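Local structure of telomerase reverse transcriptase (6ZD1) at residues L217-S222 with Q452-K457; P249-L254 with K268-Y273; A442-K447 with G461-F466. The protein probably lengthens chromosome ends as the catalytic subunit of telomerase, a reverse transcriptase that copies a template within the enzyme's RNA into telomeric DNA repeats. All coordinates share one frame; numbering follows the deposited sequence.

Contact 1: L217-S222 with Q452-K457; sequences LVQVVS and QYDLFK
Two donors from the 217-222 side converge on the backbone oxygen of Lys457. Val218 N makes the shorter approach, a hydrogen bond with N to O at 2.8 Å and an N-H...O angle of 146°. Leu217 CA adds a C-H...O contact, CA lying 3.2 Å from Lys457 O. The return bond, from Lys457 N to Val218 O at 2.9 Å, is practically straight at 179°. Together these bonds define Val218 and Lys457 as an antiparallel hydrogen-bonded pair, followed by the non-hydrogen-bonded pair of Gln219 and Phe456. One step further the bond from Val220 N to Leu455 O is weak.

Gln219 and Phe456 project on the same face of the sheet. Gln219 CG touches the outer part of the ring, 3.5 Å from both CE2 and CZ of Phe456, while Gln219 CA lies over one ring face. The amide plane is turned 42° from the ring plane. The same ring reaches Leu217, whose CB is 3.8 Å from Phe456 CD2; these two side chains cross at about a right angle. On the other face Val220 CG2 rests 3.8 Å from Lys457 CB, beyond which the lysine chain bends at chi3 and chi4 and carries NZ off from the 217-222 strand.

Strand 217-220, continuing directly from helix 198-216, is one of the two edge strands of a five-stranded mixed sheet. Its partner strand 454-458 is bonded on its other side to strand 443-446, through Phe456 with Cys444 and Asp454 with Val446. Leu217 also touches Cys444 of strand 443-446 and Phe463 in the loop after strand 454-458.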
loop_
_atom_site.group_PDB
_atom_site.type_symbol
_atom_site.label_atom_id
_atom_site.label_comp_id
_atom_site.label_asym_id
_atom_site.label_seq_id
_atom_site.Cartn_x
_atom_site.Cartn_y
_atom_site.Cartn_z
ATOM N N LEU A 217 22.864 8.153 9.145
ATOM C CA LEU A 217 22.498 7.888 10.525
ATOM C C LEU A 217 23.686 8.132 11.447
ATOM O O LEU A 217 24.820 8.333 11.007
ATOM C CB LEU A 217 21.983 6.453 10.688
ATOM C CG LEU A 217 20.832 6.051 9.764
ATOM C CD1 LEU A 217 20.396 4.623 10.043
ATOM C CD2 LEU A 217 19.662 7.008 9.912
ATOM N N VAL A 218 23.399 8.109 12.745
ATOM C CA VAL A 218 24.407 8.267 13.789
ATOM C C VAL A 218 23.956 7.456 14.998
ATOM O O VAL A 218 22.765 7.412 15.321
ATOM C CB VAL A 218 24.629 9.756 14.143
ATOM C CG1 VAL A 218 23.328 10.406 14.603
ATOM C CG2 VAL A 218 25.707 9.898 15.200
ATOM N N GLN A 219 24.915 6.805 15.658
ATOM C CA GLN A 219 24.598 5.855 16.713
ATOM C C GLN A 219 23.990 6.553 17.928
ATOM O O GLN A 219 24.089 7.769 18.109
ATOM C CB GLN A 219 25.848 5.087 17.141
ATOM C CG GLN A 219 26.178 3.860 16.296
ATOM C CD GLN A 219 26.297 2.596 17.126
ATOM O OE1 GLN A 219 25.695 2.484 18.196
ATOM N NE2 GLN A 219 27.080 1.638 16.641
ATOM N N VAL A 220 23.368 5.742 18.779
ATOM C CA VAL A 220 22.770 6.179 20.035
ATOM C C VAL A 220 23.010 5.078 21.057
ATOM O O VAL A 220 22.840 3.893 20.757
ATOM C CB VAL A 220 21.257 6.465 19.895
ATOM C CG1 VAL A 220 20.675 6.896 21.227
ATOM C CG2 VAL A 220 20.983 7.528 18.836
ATOM N N VAL A 221 23.414 5.466 22.265
ATOM C CA VAL A 221 23.724 4.499 23.304
ATOM C C VAL A 221 22.748 4.568 24.474
ATOM O O VAL A 221 22.515 3.544 25.130
ATOM C CB VAL A 221 25.178 4.672 23.793
ATOM C CG1 VAL A 221 26.154 4.447 22.642
ATOM C CG2 VAL A 221 25.380 6.046 24.411
ATOM N N SER A 222 22.151 5.727 24.739
ATOM C CA SER A 222 21.131 5.862 25.771
ATOM C C SER A 222 20.276 7.087 25.482
ATOM O O SER A 222 20.559 8.178 25.993
ATOM C CB SER A 222 21.758 5.968 27.161
ATOM O OG SER A 222 22.594 7.104 27.245
ATOM N N GLN A 452 22.984 -7.996 17.940
ATOM C CA GLN A 452 22.920 -7.017 19.020
ATOM C C GLN A 452 21.818 -5.976 18.838
ATOM O O GLN A 452 21.310 -5.446 19.831
ATOM C CB GLN A 452 24.277 -6.330 19.176
ATOM C CG GLN A 452 25.431 -7.279 19.476
ATOM C CD GLN A 452 26.784 -6.617 19.307
ATOM O OE1 GLN A 452 26.911 -5.623 18.594
ATOM N NE2 GLN A 452 27.802 -7.164 19.965
ATOM N N TYR A 453 21.436 -5.672 17.595
ATOM C CA TYR A 453 20.342 -4.734 17.320
ATOM C C TYR A 453 20.602 -3.346 17.923
ATOM O O TYR A 453 19.904 -2.895 18.834
ATOM C CB TYR A 453 19.008 -5.297 17.820
ATOM C CG TYR A 453 18.242 -6.085 16.791
ATOM C CD1 TYR A 453 17.481 -7.186 17.160
ATOM C CD2 TYR A 453 18.262 -5.721 15.452
ATOM C CE1 TYR A 453 16.770 -7.907 16.224
ATOM C CE2 TYR A 453 17.555 -6.436 14.509
ATOM C CZ TYR A 453 16.812 -7.528 14.900
ATOM O OH TYR A 453 16.104 -8.245 13.962
ATOM N N ASP A 454 21.662 -2.697 17.439
ATOM C CA ASP A 454 21.950 -1.320 17.832
ATOM C C ASP A 454 20.845 -0.363 17.379
ATOM O O ASP A 454 20.041 -0.667 16.492
ATOM C CB ASP A 454 23.278 -0.852 17.238
ATOM C CG ASP A 454 24.468 -1.585 17.811
ATOM O OD1 ASP A 454 24.496 -1.824 19.038
ATOM O OD2 ASP A 454 25.379 -1.925 17.027
ATOM N N LEU A 455 20.832 0.821 17.994
ATOM C CA LEU A 455 19.882 1.885 17.681
ATOM C C LEU A 455 20.579 3.045 16.979
ATOM O O LEU A 455 21.671 3.460 17.380
ATOM C CB LEU A 455 19.199 2.409 18.944
ATOM C CG LEU A 455 17.854 1.790 19.305
ATOM C CD1 LEU A 455 18.021 0.319 19.645
ATOM C CD2 LEU A 455 17.222 2.550 20.456
ATOM N N PHE A 456 19.922 3.587 15.954
ATOM C CA PHE A 456 20.455 4.693 15.170
ATOM C C PHE A 456 19.421 5.805 15.045
ATOM O O PHE A 456 18.215 5.555 15.002
ATOM C CB PHE A 456 20.881 4.234 13.772
ATOM C CG PHE A 456 22.175 3.472 13.750
ATOM C CD1 PHE A 456 22.239 2.167 14.215
ATOM C CD2 PHE A 456 23.326 4.056 13.252
ATOM C CE1 PHE A 456 23.431 1.465 14.193
ATOM C CE2 PHE A 456 24.518 3.360 13.223
ATOM C CZ PHE A 456 24.571 2.062 13.694
ATOM N N LYS A 457 19.912 7.040 14.992
ATOM C CA LYS A 457 19.096 8.224 14.769
ATOM C C LYS A 457 19.530 8.892 13.468
ATOM O O LYS A 457 20.644 8.684 12.982
ATOM C CB LYS A 457 19.217 9.205 15.947
ATOM C CG LYS A 457 18.164 10.305 15.981
ATOM C CD LYS A 457 18.427 11.287 17.116
ATOM C CE LYS A 457 18.252 10.628 18.476
ATOM N NZ LYS A 457 16.838 10.230 18.728
#

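Contact 2: P249-L254 with K268-Y273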
loop_
_atom_site.group_PDB
_atom_site.type_symbol
_atom_site.label_atom_id
_atom_site.label_comp_id
_atom_site.label_asym_id
_atom_site.label_seq_id
_atom_site.Cartn_x
_atom_site.Cartn_y
_atom_site.Cartn_z
ATOM N N PRO A 249 7.210 1.366 12.664
ATOM C CA PRO A 249 7.199 1.636 14.111
ATOM C C PRO A 249 7.051 0.362 14.930
ATOM O O PRO A 249 6.162 -0.456 14.689
ATOM C CB PRO A 249 5.984 2.558 14.282
ATOM C CG PRO A 249 5.783 3.177 12.938
ATOM C CD PRO A 249 6.170 2.118 11.951
ATOM N N LEU A 250 7.945 0.199 15.903
ATOM C CA LEU A 250 7.842 -0.892 16.861
ATOM C C LEU A 250 6.746 -0.594 17.872
ATOM O O LEU A 250 6.686 0.505 18.433
ATOM C CB LEU A 250 9.170 -1.105 17.586
ATOM C CG LEU A 250 10.219 -1.967 16.889
ATOM C CD1 LEU A 250 11.426 -2.141 17.793
ATOM C CD2 LEU A 250 9.630 -3.317 16.502
ATOM N N LYS A 251 5.892 -1.579 18.119
ATOM C CA LYS A 251 4.857 -1.440 19.130
ATOM C C LYS A 251 5.371 -1.747 20.529
ATOM O O LYS A 251 4.566 -1.906 21.452
ATOM C CB LYS A 251 3.676 -2.350 18.793
ATOM C CG LYS A 251 3.330 -2.404 17.309
ATOM C CD LYS A 251 2.988 -1.032 16.757
ATOM C CE LYS A 251 2.563 -1.110 15.298
ATOM N NZ LYS A 251 1.328 -1.924 15.119
ATOM N N GLN A 252 6.688 -1.841 20.702
ATOM C CA GLN A 252 7.302 -2.140 21.987
ATOM C C GLN A 252 8.366 -1.102 22.312
ATOM O O GLN A 252 8.793 -0.318 21.460
ATOM C CB GLN A 252 7.953 -3.527 22.001
ATOM C CG GLN A 252 7.150 -4.619 21.353
ATOM C CD GLN A 252 7.962 -5.880 21.193
ATOM O OE1 GLN A 252 8.223 -6.591 22.161
ATOM N NE2 GLN A 252 8.383 -6.157 19.967
ATOM N N SER A 253 8.802 -1.123 23.566
ATOM C CA SER A 253 10.032 -0.449 23.938
ATOM C C SER A 253 11.222 -1.349 23.613
ATOM O O SER A 253 11.073 -2.523 23.262
ATOM C CB SER A 253 10.018 -0.087 25.423
ATOM O OG SER A 253 9.953 -1.249 26.231
ATOM N N LEU A 254 12.425 -0.786 23.726
ATOM C CA LEU A 254 13.617 -1.583 23.460
ATOM C C LEU A 254 13.776 -2.689 24.496
ATOM O O LEU A 254 14.152 -3.817 24.154
ATOM C CB LEU A 254 14.856 -0.687 23.422
ATOM C CG LEU A 254 16.173 -1.391 23.078
ATOM C CD1 LEU A 254 16.098 -2.057 21.711
ATOM C CD2 LEU A 254 17.345 -0.422 23.143
ATOM N N LYS A 268 1.177 -5.579 27.128
ATOM C CA LYS A 268 0.880 -4.321 27.807
ATOM C C LYS A 268 1.313 -3.131 26.961
ATOM O O LYS A 268 0.550 -2.179 26.769
ATOM C CB LYS A 268 1.568 -4.289 29.176
ATOM C CG LYS A 268 1.024 -3.237 30.153
ATOM C CD LYS A 268 1.636 -1.855 29.948
ATOM C CE LYS A 268 0.983 -0.819 30.853
ATOM N NZ LYS A 268 1.462 0.562 30.565
ATOM N N GLU A 269 2.543 -3.167 26.447
ATOM C CA GLU A 269 3.025 -2.053 25.644
ATOM C C GLU A 269 2.367 -2.008 24.274
ATOM O O GLU A 269 2.294 -0.931 23.672
ATOM C CB GLU A 269 4.545 -2.130 25.500
ATOM C CG GLU A 269 5.277 -2.017 26.824
ATOM C CD GLU A 269 6.775 -1.885 26.654
ATOM O OE1 GLU A 269 7.453 -1.525 27.640
ATOM O OE2 GLU A 269 7.271 -2.138 25.535
ATOM N N LYS A 270 1.864 -3.142 23.783
ATOM C CA LYS A 270 1.123 -3.128 22.527
ATOM C C LYS A 270 -0.117 -2.252 22.641
ATOM O O LYS A 270 -0.443 -1.501 21.714
ATOM C CB LYS A 270 0.748 -4.555 22.122
ATOM C CG LYS A 270 -0.080 -4.652 20.850
ATOM C CD LYS A 270 0.624 -3.993 19.676
ATOM C CE LYS A 270 -0.264 -3.951 18.441
ATOM N NZ LYS A 270 -0.611 -5.312 17.951
ATOM N N TRP A 271 -0.805 -2.311 23.785
ATOM C CA TRP A 271 -1.974 -1.468 24.008
ATOM C C TRP A 271 -1.605 -0.038 24.369
ATOM O O TRP A 271 -2.424 0.867 24.167
ATOM C CB TRP A 271 -2.859 -2.068 25.103
ATOM C CG TRP A 271 -3.674 -3.209 24.608
ATOM C CD1 TRP A 271 -3.358 -4.534 24.677
ATOM C CD2 TRP A 271 -4.935 -3.129 23.937
ATOM N NE1 TRP A 271 -4.353 -5.287 24.098
ATOM C CE2 TRP A 271 -5.333 -4.448 23.636
ATOM C CE3 TRP A 271 -5.773 -2.070 23.567
ATOM C CZ2 TRP A 271 -6.530 -4.735 22.985
ATOM C CZ3 TRP A 271 -6.961 -2.357 22.919
ATOM C CH2 TRP A 271 -7.328 -3.680 22.635
ATOM N N ASP A 272 -0.400 0.189 24.897
ATOM C CA ASP A 272 0.084 1.557 25.037
ATOM C C ASP A 272 0.181 2.238 23.679
ATOM O O ASP A 272 -0.272 3.376 23.515
ATOM C CB ASP A 272 1.442 1.568 25.740
ATOM C CG ASP A 272 1.326 1.369 27.236
ATOM O OD1 ASP A 272 0.315 1.813 27.819
ATOM O OD2 ASP A 272 2.252 0.776 27.830
ATOM N N TYR A 273 0.736 1.542 22.681
ATOM C CA TYR A 273 0.815 2.121 21.344
ATOM C C TYR A 273 -0.574 2.315 20.754
ATOM O O TYR A 273 -0.864 3.367 20.172
ATOM C CB TYR A 273 1.665 1.236 20.430
ATOM C CG TYR A 273 1.924 1.835 19.061
ATOM C CD1 TYR A 273 1.071 1.578 17.993
ATOM C CD2 TYR A 273 3.020 2.660 18.838
ATOM C CE1 TYR A 273 1.304 2.126 16.742
ATOM C CE2 TYR A 273 3.259 3.212 17.592
ATOM C CZ TYR A 273 2.400 2.942 16.547
ATOM O OH TYR A 273 2.638 3.491 15.306
#
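Glu269 CG stands anti to its carbonyl carbon (chi1 -62°), the chain is extended beyond it, and the carboxylate meets both the N and the OG of Ser253, whose OG sits between its own backbone N and carbonyl carbon (chi1 63°). Ser253 N donates to Glu269 OE2 at 2.7 Å; the donor comes from the syn side, displaced 29° from the carboxylate plane. Ser253 OG is 2.9 Å from each of Glu269 OE1 and OE2; its single hydroxyl proton can serve only one oxygen at a time, and the geometry does not choose.

A second, largely apolar patch forms around Lys251. Its CD lies over a face of the Tyr273 ring in a CH-pi contact, 3.7 Å from the ring centroid and shifted toward the rim. Lys251 CB packs 3.6 Å from Lys270 CD, the two chains running side by side in the same direction. Their like-charged NZ atoms are 4.8 Å apart, and the Lys270 ammonium finds its counter-charge in Asp378. Pro249 completes the patch, CB resting 3.6 Å from Tyr273 OH.

The serine arrangement is a helix N-cap, in which Ser253 OG takes a weak hydrogen bond from Ser256 N: this is the N-cap serine of helix 254-258, bonded to Glu269 of the long helix 263-298.

Contact 3: A442-K447 with G461-F466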
loop_
_atom_site.group_PDB
_atom_site.type_symbol
_atom_site.label_atom_id
_atom_site.label_comp_id
_atom_site.label_asym_id
_atom_site.label_seq_id
_atom_site.Cartn_x
_atom_site.Cartn_y
_atom_site.Cartn_z
ATOM N N ALA A 442 13.003 10.216 16.506
ATOM C CA ALA A 442 12.810 9.007 15.719
ATOM C C ALA A 442 14.117 8.225 15.654
ATOM O O ALA A 442 15.153 8.765 15.251
ATOM C CB ALA A 442 12.314 9.352 14.317
ATOM N N THR A 443 14.075 6.965 16.079
ATOM C CA THR A 443 15.225 6.075 16.034
ATOM C C THR A 443 14.834 4.785 15.326
ATOM O O THR A 443 13.658 4.420 15.259
ATOM C CB THR A 443 15.763 5.754 17.439
ATOM O OG1 THR A 443 14.734 5.135 18.223
ATOM C CG2 THR A 443 16.234 7.020 18.136
ATOM N N CYS A 444 15.842 4.093 14.796
ATOM C CA CYS A 444 15.637 2.826 14.112
ATOM C C CYS A 444 16.608 1.784 14.646
ATOM O O CYS A 444 17.690 2.108 15.145
ATOM C CB CYS A 444 15.800 2.953 12.587
ATOM S SG CYS A 444 17.496 3.117 12.005
ATOM N N LEU A 445 16.188 0.526 14.563
ATOM C CA LEU A 445 17.002 -0.612 14.962
ATOM C C LEU A 445 17.601 -1.255 13.719
ATOM O O LEU A 445 16.910 -1.426 12.709
ATOM C CB LEU A 445 16.172 -1.637 15.737
ATOM C CG LEU A 445 15.787 -1.300 17.178
ATOM C CD1 LEU A 445 14.652 -0.285 17.247
ATOM C CD2 LEU A 445 15.422 -2.568 17.926
ATOM N N VAL A 446 18.884 -1.586 13.785
ATOM C CA VAL A 446 19.575 -2.249 12.686
ATOM C C VAL A 446 20.122 -3.575 13.196
ATOM O O VAL A 446 20.593 -3.669 14.336
ATOM C CB VAL A 446 20.696 -1.369 12.084
ATOM C CG1 VAL A 446 20.213 0.067 11.915
ATOM C CG2 VAL A 446 21.961 -1.413 12.929
ATOM N N LYS A 447 20.009 -4.612 12.366
ATOM C CA LYS A 447 20.633 -5.885 12.693
ATOM C C LYS A 447 22.146 -5.709 12.704
ATOM O O LYS A 447 22.719 -5.076 11.815
ATOM C CB LYS A 447 20.214 -6.952 11.684
ATOM C CG LYS A 447 19.770 -8.268 12.304
ATOM C CD LYS A 447 18.966 -9.089 11.308
ATOM C CE LYS A 447 18.578 -10.444 11.878
ATOM N NZ LYS A 447 17.795 -11.253 10.900
ATOM N N GLY A 461 16.717 14.790 8.045
ATOM C CA GLY A 461 15.609 14.186 7.336
ATOM C C GLY A 461 14.609 13.537 8.270
ATOM O O GLY A 461 14.669 13.650 9.497
ATOM N N VAL A 462 13.677 12.821 7.656
ATOM C CA VAL A 462 12.598 12.153 8.369
ATOM C C VAL A 462 12.477 10.741 7.822
ATOM O O VAL A 462 12.633 10.515 6.617
ATOM C CB VAL A 462 11.266 12.924 8.236
ATOM C CG1 VAL A 462 10.093 12.078 8.695
ATOM C CG2 VAL A 462 11.326 14.213 9.041
ATOM N N PHE A 463 12.229 9.787 8.714
ATOM C CA PHE A 463 12.083 8.403 8.294
ATOM C C PHE A 463 10.760 8.215 7.575
ATOM O O PHE A 463 9.701 8.578 8.093
ATOM C CB PHE A 463 12.150 7.473 9.501
ATOM C CG PHE A 463 13.533 7.030 9.845
ATOM C CD1 PHE A 463 14.409 6.628 8.852
ATOM C CD2 PHE A 463 13.961 7.016 11.161
ATOM C CE1 PHE A 463 15.686 6.213 9.168
ATOM C CE2 PHE A 463 15.235 6.603 11.482
ATOM C CZ PHE A 463 16.100 6.200 10.484
ATOM N N GLN A 464 10.818 7.637 6.381
ATOM C CA GLN A 464 9.604 7.220 5.705
ATOM C C GLN A 464 9.050 5.985 6.401
ATOM O O GLN A 464 9.792 5.044 6.700
ATOM C CB GLN A 464 9.892 6.933 4.235
ATOM C CG GLN A 464 8.655 6.800 3.377
ATOM C CD GLN A 464 8.996 6.581 1.921
ATOM O OE1 GLN A 464 10.058 6.996 1.453
ATOM N NE2 GLN A 464 8.103 5.916 1.195
ATOM N N GLY A 465 7.750 5.989 6.670
ATOM C CA GLY A 465 7.106 4.901 7.387
ATOM C C GLY A 465 6.527 5.274 8.736
ATOM O O GLY A 465 5.793 4.462 9.319
ATOM N N PHE A 466 6.842 6.447 9.279
ATOM C CA PHE A 466 6.201 6.906 10.501
ATOM C C PHE A 466 4.882 7.605 10.188
ATOM O O PHE A 466 4.599 7.991 9.049
ATOM C CB PHE A 466 7.125 7.841 11.279
ATOM C CG PHE A 466 8.153 7.125 12.100
ATOM C CD1 PHE A 466 7.870 6.738 13.398
ATOM C CD2 PHE A 466 9.395 6.828 11.572
ATOM C CE1 PHE A 466 8.811 6.071 14.157
ATOM C CE2 PHE A 466 10.343 6.164 12.327
ATOM C CZ PHE A 466 10.050 5.785 13.621
#
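Two phenylalanines at the ends of a type II beta turn, Phe463 and Phe466, pack against Ala442, just before strand 443-446, and Phe463 also against Cys444 within it. The turn's sequence, Phe-Gln-Gly-Phe, and its place ahead of helix 469-484 are consistent with motif B' of telomerase reverse transcriptases.

In the first shell, the methyl group of Ala442 serves both rings in different ways. Ala442 CB lies over one face of Phe466, 4.2 Å from CE2, but at the edge of Phe463, 4.3 Å from CD2. Cys444 meets the far end of the Phe463 ring: its SG is 3.7 Å from CZ, and its CB lies almost as near. A chi1 of 75° puts Cys444 SG between the backbone N and the carbonyl carbon, on the side where Phe463 CZ lies. The sulfur stands 4.8 Å from the centroid of the Phe463 ring and 57° off the normal, an oblique sulfur-aromatic contact. All five touching residues are buried and the interaction is apolar, with no polar bond passing between the segments.

The turn geometry depends on Gly465, third in the turn, whose phi is positive (115°) and suits glycine there.

Further out, the loop is tied to its surroundings by Gly461 O with Gln349 NE2, and by Phe463 O with Ser469 OG at the first turn of helix 469-484. The strand is fixed from its other side by Thr443, whose OG1 bonds Asn231 ND2.

The rim of Phe466 faces two carbonyls: Phe463 O lies in the plane of the ring at its CD2 side, and Thr443 O lies near the plane at a different part of the rim, 4.2 Å from Phe466 CZ.

How the contacts relate
Contacts 1 and 3, with centres about 11 Å apart, share a sheet: strands 454-458 and 443-446 are neighbours in it, with Phe456 O 2.8 Å from Cys444 N, a probable hydrogen bond. Contact 2 starts where edge strand 244-249 of the same sheet ends, its centre about 19 Å from contact 1 and about 16 Å from contact 3. Leucines bridge the gaps: Leu254 CD2 is 3.6 Å from Leu455 CD1, and Leu250 and Leu254 both pack on Leu445. Pro249 CD, 3.5 Å from Gly465 O, brings contact 2 to the turn of contact 3. Along the chain contacts 1 and 3 interlock, while contact 2, nested within contact 1, closes before contact 3 opens.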